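Local coordinates for spindle assembly abnormal protein 6 (Caenorhabditis elegans, PDB 4G79) that builds the central scaffold of the centriole, its homodimers joining through globular N-terminal domains to impart ninefold symmetry during centrosome duplication, at residues E69-N73 / E74-I78; L85-F89 / D90-K94. One frame throughout, in Å; residues are numbered along the deposited sequence. Where two conformers were deposited one is given.

Contact 1 of 2, residues E69-N73 / E74-I78; sequences ETLNN and EKYQI
Asn72 is the N-cap of helix 73-83, at the junction with strand 66-71 in the globular N-terminal domain of SAS-6. Asn72 OD1 accepts from Lys75 N at 2.8 Å, with the donor close to the line of the amide C=O. The side chain reaches that N-H because CG sits between the backbone N and the carbonyl carbon (chi1 62°). Asn72 O starts the helical pattern, taking Tyr76 N at 3.0 Å. Leu71 packs CD2 against Lys75 CB, 3.7 Å away, with its CD1 at the edge of the Tyr76 ring, near the ring plane. One turn on, Gln77 folds back at chi2, and Gln77 NE2 donates to Asn73 OD1 at 2.9 Å; that oxygen lies in the Gln77 amide plane, whereas the donor stands above the Asn73 carbonyl plane, the two amides being turned 67° apart. A water links Asn73 ND2 to Glu74 OE2. The other end of the capping amide, Asn72 ND2, makes a weak hydrogen bond to Glu50 OE2. Asn72 thus serves two donors in a row: its side chain takes the N-H of Lys75, for which the regular helical pattern supplies no carbonyl, and its carbonyl takes Tyr76 N in the regular way.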
# COMPACT_ATOMS: atom_id res chain seq x y z
N GLU A 69 11.33 11.26 15.74
CA GLU A 69 11.11 12.17 14.63
C GLU A 69 9.89 13.00 14.94
O GLU A 69 8.95 12.53 15.61
CB GLU A 69 10.97 11.45 13.26
CG GLU A 69 10.74 12.37 12.05
CD GLU A 69 11.81 13.41 11.78
OE1 GLU A 69 12.42 13.36 10.69
OE2 GLU A 69 12.05 14.27 12.66
N THR A 70 9.93 14.23 14.47
CA THR A 70 8.82 15.15 14.67
C THR A 70 8.17 15.37 13.29
O THR A 70 8.86 15.43 12.28
CB THR A 70 9.35 16.41 15.42
OG1 THR A 70 8.30 17.11 16.07
CG2 THR A 70 10.21 17.32 14.56
N LEU A 71 6.84 15.45 13.26
CA LEU A 71 6.07 15.66 12.04
C LEU A 71 5.25 16.90 12.16
O LEU A 71 4.34 16.92 12.99
CB LEU A 71 5.12 14.49 11.84
CG LEU A 71 5.41 13.39 10.83
CD1 LEU A 71 4.17 12.50 10.69
CD2 LEU A 71 5.67 13.95 9.45
N ASN A 72 5.46 17.88 11.30
CA ASN A 72 4.60 19.07 11.27
C ASN A 72 3.56 18.88 10.14
O ASN A 72 3.57 17.84 9.48
CB ASN A 72 5.42 20.37 11.14
CG ASN A 72 6.25 20.51 9.88
OD1 ASN A 72 6.08 19.78 8.90
ND2 ASN A 72 7.12 21.49 9.85
N ASN A 73 2.63 19.86 9.92
CA ASN A 73 1.62 19.71 8.90
C ASN A 73 2.23 19.54 7.50
O ASN A 73 1.73 18.72 6.71
CB ASN A 73 0.67 20.89 8.93
CG ASN A 73 -0.48 20.75 7.94
OD1 ASN A 73 -1.14 19.71 7.87
ND2 ASN A 73 -0.70 21.76 7.14
N GLU A 74 3.27 20.32 7.18
CA GLU A 74 3.92 20.30 5.86
C GLU A 74 4.60 18.94 5.58
O GLU A 74 4.46 18.41 4.47
CB GLU A 74 4.95 21.45 5.75
CG GLU A 74 4.31 22.83 5.77
CD GLU A 74 3.86 23.37 7.12
OE1 GLU A 74 4.23 22.79 8.17
OE2 GLU A 74 3.13 24.39 7.12
N LYS A 75 5.31 18.38 6.58
CA LYS A 75 6.01 17.10 6.45
C LYS A 75 4.99 15.98 6.36
O LYS A 75 5.19 15.04 5.58
CB LYS A 75 6.99 16.88 7.61
CG LYS A 75 8.25 17.73 7.51
CD LYS A 75 9.20 17.49 8.67
CE LYS A 75 10.34 18.48 8.63
NZ LYS A 75 11.39 18.16 9.64
N TYR A 76 3.88 16.11 7.09
CA TYR A 76 2.78 15.15 7.01
C TYR A 76 2.19 15.09 5.60
O TYR A 76 1.80 14.02 5.17
CB TYR A 76 1.66 15.46 8.01
CG TYR A 76 0.52 14.48 7.87
CD1 TYR A 76 0.66 13.15 8.28
CD2 TYR A 76 -0.64 14.82 7.18
CE1 TYR A 76 -0.33 12.21 8.05
CE2 TYR A 76 -1.64 13.88 6.93
CZ TYR A 76 -1.49 12.58 7.38
OH TYR A 76 -2.49 11.66 7.20
N GLN A 77 2.07 16.25 4.90
CA GLN A 77 1.52 16.26 3.54
C GLN A 77 2.38 15.40 2.59
O GLN A 77 1.81 14.69 1.76
CB GLN A 77 1.37 17.69 2.97
CG GLN A 77 0.38 18.60 3.72
CD GLN A 77 -0.93 17.95 4.13
OE1 GLN A 77 -1.59 17.24 3.35
NE2 GLN A 77 -1.35 18.21 5.35
N ILE A 78 3.72 15.44 2.75
CA ILE A 78 4.66 14.61 1.98
C ILE A 78 4.40 13.13 2.33
O ILE A 78 4.24 12.30 1.42
CB ILE A 78 6.14 15.03 2.23
CG1 ILE A 78 6.43 16.41 1.60
CG2 ILE A 78 7.11 13.97 1.68
CD1 ILE A 78 7.78 17.07 2.02
O HOH W 1 8.84 18.82 11.87
O HOH W 2 0.50 24.31 7.59

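Contact 2 of 2, residues L85-F89 / D90-K94; sequences LTVDF and DAFPK
Asp88 OD1 accepts from Ala91 N at 2.9 Å, the side-chain bond of an Asx motif in the turn that leads into helix 92-102. The carboxylate oxygen is approached nearly in line with its C-O bond, and the N-H points at it fairly straight (154°). Asp88 can fold over the turn because its CG lies between the backbone N and the carbonyl carbon (chi1 53°), which also brings Asp88 OD1 to 3.4 Å from Ala91 CB. The main-chain bond of the motif comes from Asp88 O, which takes Phe92 N at 2.9 Å and, weakly, Ala91 N. A carboxylate near this end of a helix would probably be favoured by the helix dipole. Pro93, which has no N-H to offer, places its CD 3.3 Å from Phe89 O.

Apolar groups pack beside these bonds. Val87 CB rests 4.2 Å from Ala91 CB, while its CG2 comes to the edge of the Phe92 ring, near the ring plane. Leu85 crosses that ring at a slant, with Leu85 CD1 3.8 Å from Phe92 CE1. Farther out, Phe92 meets Phe134 edge-to-face and packs on Leu53 and Phe55 of strand 51-58, so this part of helix 92-102 lies against the sheet. The loop also faces the second subunit, where Leu85 packs on Ile128 and Val87 on Pro127 of that chain. Within its own chain the loop is tied to helix 73-83 by a hydrogen bond between Val87 O and Tyr76 OH.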
# COMPACT_ATOMS: atom_id res chain seq x y z
N LEU A 85 -2.16 8.14 2.26
CA LEU A 85 -3.00 8.37 3.43
C LEU A 85 -4.16 9.26 3.03
O LEU A 85 -3.97 10.22 2.27
CB LEU A 85 -2.18 8.99 4.59
CG LEU A 85 -0.95 8.21 5.05
CD1 LEU A 85 -0.23 8.94 6.21
CD2 LEU A 85 -1.31 6.76 5.48
N THR A 86 -5.36 8.94 3.52
CA THR A 86 -6.54 9.74 3.12
C THR A 86 -7.06 10.61 4.26
O THR A 86 -8.07 11.29 4.08
CB THR A 86 -7.63 8.85 2.59
OG1 THR A 86 -7.96 7.89 3.60
CG2 THR A 86 -7.23 8.17 1.29
N VAL A 87 -6.36 10.61 5.41
CA VAL A 87 -6.76 11.45 6.56
C VAL A 87 -5.87 12.69 6.60
O VAL A 87 -4.73 12.63 6.15
CB VAL A 87 -6.77 10.68 7.92
CG1 VAL A 87 -7.83 9.58 7.91
CG2 VAL A 87 -5.40 10.09 8.26
N ASP A 88 -6.38 13.79 7.13
CA ASP A 88 -5.59 15.01 7.27
C ASP A 88 -4.69 14.94 8.51
O ASP A 88 -4.78 14.01 9.31
CB ASP A 88 -6.51 16.26 7.31
CG ASP A 88 -7.61 16.19 8.36
OD1 ASP A 88 -7.31 15.82 9.50
OD2 ASP A 88 -8.74 16.60 8.05
N PHE A 89 -3.81 15.93 8.66
CA PHE A 89 -2.86 15.94 9.77
C PHE A 89 -3.53 15.90 11.15
O PHE A 89 -3.03 15.21 12.00
CB PHE A 89 -1.95 17.17 9.62
CG PHE A 89 -0.91 17.36 10.68
CD1 PHE A 89 0.03 16.36 10.96
CD2 PHE A 89 -0.84 18.55 11.40
CE1 PHE A 89 1.02 16.55 11.93
CE2 PHE A 89 0.14 18.73 12.39
CZ PHE A 89 1.06 17.74 12.64
N ASP A 90 -4.66 16.62 11.35
CA ASP A 90 -5.43 16.67 12.60
C ASP A 90 -5.98 15.29 12.99
O ASP A 90 -5.96 14.90 14.16
CB ASP A 90 -6.59 17.67 12.44
CG ASP A 90 -7.35 17.95 13.72
OD1 ASP A 90 -6.86 18.75 14.54
OD2 ASP A 90 -8.46 17.39 13.88
N ALA A 91 -6.52 14.57 12.01
CA ALA A 91 -7.14 13.27 12.25
C ALA A 91 -6.09 12.15 12.36
O ALA A 91 -6.33 11.15 13.02
CB ALA A 91 -8.11 12.95 11.13
N PHE A 92 -4.93 12.33 11.71
CA PHE A 92 -3.90 11.29 11.64
C PHE A 92 -3.51 10.68 13.00
O PHE A 92 -3.55 9.44 13.04
CB PHE A 92 -2.65 11.78 10.92
CG PHE A 92 -1.51 10.79 10.87
CD1 PHE A 92 -1.61 9.64 10.08
CD2 PHE A 92 -0.31 11.05 11.50
CE1 PHE A 92 -0.54 8.75 9.97
CE2 PHE A 92 0.76 10.16 11.40
CZ PHE A 92 0.63 9.01 10.65
N PRO A 93 -3.16 11.40 14.10
CA PRO A 93 -2.78 10.68 15.34
C PRO A 93 -3.95 9.87 15.93
O PRO A 93 -3.75 8.77 16.39
CB PRO A 93 -2.32 11.80 16.29
CG PRO A 93 -3.01 13.04 15.77
CD PRO A 93 -3.02 12.87 14.28
N LYS A 94 -5.14 10.40 15.86
CA LYS A 94 -6.36 9.76 16.37
C LYS A 94 -6.62 8.42 15.68
O LYS A 94 -6.88 7.42 16.34
CB LYS A 94 -7.57 10.70 16.14
CG LYS A 94 -7.39 12.13 16.65
CD LYS A 94 -8.58 13.01 16.28
CE LYS A 94 -8.48 14.40 16.86
NZ LYS A 94 -9.61 15.26 16.42

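Overall arrangement
In both contacts one residue before or at the entry to a helix takes successive N-H groups with its side-chain oxygen and its carbonyl, but contact 1 uses a neutral asparagine and contact 2 an aspartate. Contact 1 follows directly from a sheet strand, and its outer side is polar, with amides and water; contact 2 follows a loop and has more buried residues (Leu85, Phe89, Phe92 and Pro93, against Leu71 and Tyr76), while reaching the second subunit. Each is partly buried, and their centres lie about 11 Å apart. They meet through Tyr76, whose ring packs on Phe92, and through Phe89, which lies against Asn73. Helices 73-83 and 92-102 are thereby joined near their N-terminal ends.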